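Local coordinates for particle-associated glycoside hydrolase (Acinetobacter phage Fri1, PDB 6C72), which degrades the capsular polysaccharide of Acinetobacter baumannii as a trimeric phage tailspike depolymerase, opening the way for virus entry into the host cell, at the interface of chains A and B. Residues are numbered along the deposited sequence; one frame, centred on the assembly and turned at random. Chains: chain A/B, Particle-associated glycoside hydrolase.

The interface of chains A and B. Residues chain A 508, 536-540; chain B 519-527.
A:Asp537, in the turn between strands 528-536 and 541-547, pushes its carboxylate into the B loop 519-527. A:Asp537 OD2 takes the B:Gly525 amide N on its anti lone pair at 2.8 Å, while the B:Lys527 side-chain amine NZ comes from above the carboxylate plane, 2.7 Å away, as a salt bridge. The other oxygen, A:Asp537 OD1, turns back to its own chain and ties the turn, accepting A:Thr540 N at 2.7 Å nearly along the C-O axis and A:Ser539 N from above the plane. Bonds at both oxygens fix the carboxylate's rotation, with CG in the crowded position between backbone N and carbonyl carbon (chi1 57°); the lysine probably keeps it ionised. Next along the turn, A:Asn538 N donates to B:Thr521 O (2.9 Å), and A:Asn538 ND2 points almost straight (172° at H) at the B:Thr522 hydroxyl OG1, 3.1 Å away. At the far end, A:Ser539 OG donates to B:Asn523 OD1 at 2.7 Å, from above the amide plane. Behind A:Asn538, extended A:Arg508 grips its OD1 side-on through NE and NH2, which probably keeps ND2 facing B:Thr522; the arginine also meets chain B, the B:Ala520 methyl CB lying over one guanidinium face, toward its rim. B:Lys527, bent at chi2 (98°), is steadied by B:Asn523 O, 2.6 Å from B:Lys527 NZ, and by B:Gly525 O. This loop-to-turn clasp joins neighbouring C-terminal domains of the tailspike trimer, and probably steadies the B loop carrying zinc-site residues B:Asp519 and B:Thr521.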
# COMPACT_ATOMS: atom_id res chain seq x y z
N ARG A 508 -32.67 -43.02 18.23
CA ARG A 508 -33.52 -41.86 17.93
C ARG A 508 -33.37 -41.40 16.48
O ARG A 508 -33.21 -40.21 16.20
CB ARG A 508 -33.21 -40.69 18.87
CG ARG A 508 -33.09 -41.05 20.33
CD ARG A 508 -32.81 -39.79 21.12
NE ARG A 508 -32.60 -40.02 22.55
CZ ARG A 508 -32.42 -39.04 23.42
NH1 ARG A 508 -32.43 -37.77 23.02
NH2 ARG A 508 -32.24 -39.32 24.70
N SER A 536 -35.26 -46.33 15.14
CA SER A 536 -35.08 -46.55 16.56
C SER A 536 -35.61 -45.37 17.35
O SER A 536 -35.48 -44.22 16.93
CB SER A 536 -33.61 -46.76 16.92
OG SER A 536 -33.07 -47.81 16.16
N ASP A 537 -36.18 -45.66 18.52
CA ASP A 537 -36.41 -44.61 19.50
C ASP A 537 -35.21 -44.59 20.46
O ASP A 537 -34.09 -44.90 20.04
CB ASP A 537 -37.73 -44.82 20.24
CG ASP A 537 -37.81 -46.18 20.91
OD1 ASP A 537 -36.76 -46.82 21.13
OD2 ASP A 537 -38.94 -46.60 21.23
N ASN A 538 -35.43 -44.29 21.74
CA ASN A 538 -34.30 -44.17 22.66
C ASN A 538 -33.69 -45.52 23.04
O ASN A 538 -32.66 -45.53 23.72
CB ASN A 538 -34.70 -43.42 23.93
CG ASN A 538 -33.48 -42.92 24.71
OD1 ASN A 538 -32.53 -42.38 24.14
ND2 ASN A 538 -33.48 -43.15 26.02
N SER A 539 -34.28 -46.64 22.63
CA SER A 539 -33.70 -47.92 23.02
C SER A 539 -34.03 -49.06 22.06
O SER A 539 -33.26 -50.02 21.97
CB SER A 539 -34.18 -48.30 24.42
OG SER A 539 -35.56 -48.61 24.39
N THR A 540 -35.16 -48.98 21.36
CA THR A 540 -35.69 -50.09 20.58
C THR A 540 -35.54 -49.85 19.08
O THR A 540 -35.68 -48.72 18.61
CB THR A 540 -37.17 -50.30 20.90
OG1 THR A 540 -37.30 -50.44 22.32
CG2 THR A 540 -37.68 -51.57 20.25
N ASP B 519 -37.67 -40.34 17.78
CA ASP B 519 -38.29 -40.11 19.07
C ASP B 519 -37.33 -40.42 20.21
O ASP B 519 -36.61 -41.42 20.18
CB ASP B 519 -39.54 -40.99 19.17
CG ASP B 519 -40.56 -40.45 20.11
OD1 ASP B 519 -40.22 -40.17 21.27
OD2 ASP B 519 -41.70 -40.27 19.68
N ALA B 520 -37.34 -39.57 21.24
CA ALA B 520 -36.47 -39.74 22.40
C ALA B 520 -37.11 -40.58 23.50
O ALA B 520 -36.47 -40.80 24.54
CB ALA B 520 -36.04 -38.38 22.96
N THR B 521 -38.33 -41.05 23.31
CA THR B 521 -38.98 -41.92 24.28
C THR B 521 -38.29 -43.27 24.29
O THR B 521 -37.83 -43.76 23.25
CB THR B 521 -40.46 -42.09 23.94
OG1 THR B 521 -41.09 -40.81 23.84
CG2 THR B 521 -41.18 -42.92 25.02
N THR B 522 -38.19 -43.87 25.47
CA THR B 522 -37.65 -45.22 25.60
C THR B 522 -38.73 -46.27 25.35
O THR B 522 -39.84 -46.16 25.88
CB THR B 522 -37.04 -45.38 27.00
OG1 THR B 522 -36.09 -44.34 27.21
CG2 THR B 522 -36.34 -46.72 27.13
N ASN B 523 -38.42 -47.26 24.50
CA ASN B 523 -39.26 -48.42 24.21
C ASN B 523 -40.52 -48.10 23.41
O ASN B 523 -40.86 -48.83 22.47
CB ASN B 523 -39.67 -49.16 25.49
CG ASN B 523 -38.49 -49.80 26.22
OD1 ASN B 523 -37.46 -50.10 25.62
ND2 ASN B 523 -38.66 -50.04 27.52
N ALA B 524 -41.24 -47.05 23.79
CA ALA B 524 -42.55 -46.74 23.23
C ALA B 524 -42.53 -45.59 22.24
O ALA B 524 -43.57 -44.96 22.01
CB ALA B 524 -43.54 -46.45 24.35
N GLY B 525 -41.37 -45.27 21.67
CA GLY B 525 -41.25 -44.21 20.69
C GLY B 525 -41.72 -44.62 19.31
O GLY B 525 -42.09 -45.77 19.06
N SER B 526 -41.69 -43.66 18.39
CA SER B 526 -42.17 -43.92 17.05
C SER B 526 -41.25 -44.85 16.27
O SER B 526 -40.02 -44.84 16.44
CB SER B 526 -42.36 -42.61 16.29
OG SER B 526 -41.25 -41.77 16.41
N LYS B 527 -41.85 -45.69 15.43
CA LYS B 527 -41.14 -46.58 14.53
C LYS B 527 -41.87 -46.55 13.20
O LYS B 527 -43.00 -47.03 13.09
CB LYS B 527 -41.07 -48.01 15.07
CG LYS B 527 -40.06 -48.23 16.18
CD LYS B 527 -40.76 -48.18 17.50
CE LYS B 527 -39.82 -48.38 18.67
NZ LYS B 527 -40.62 -48.19 19.91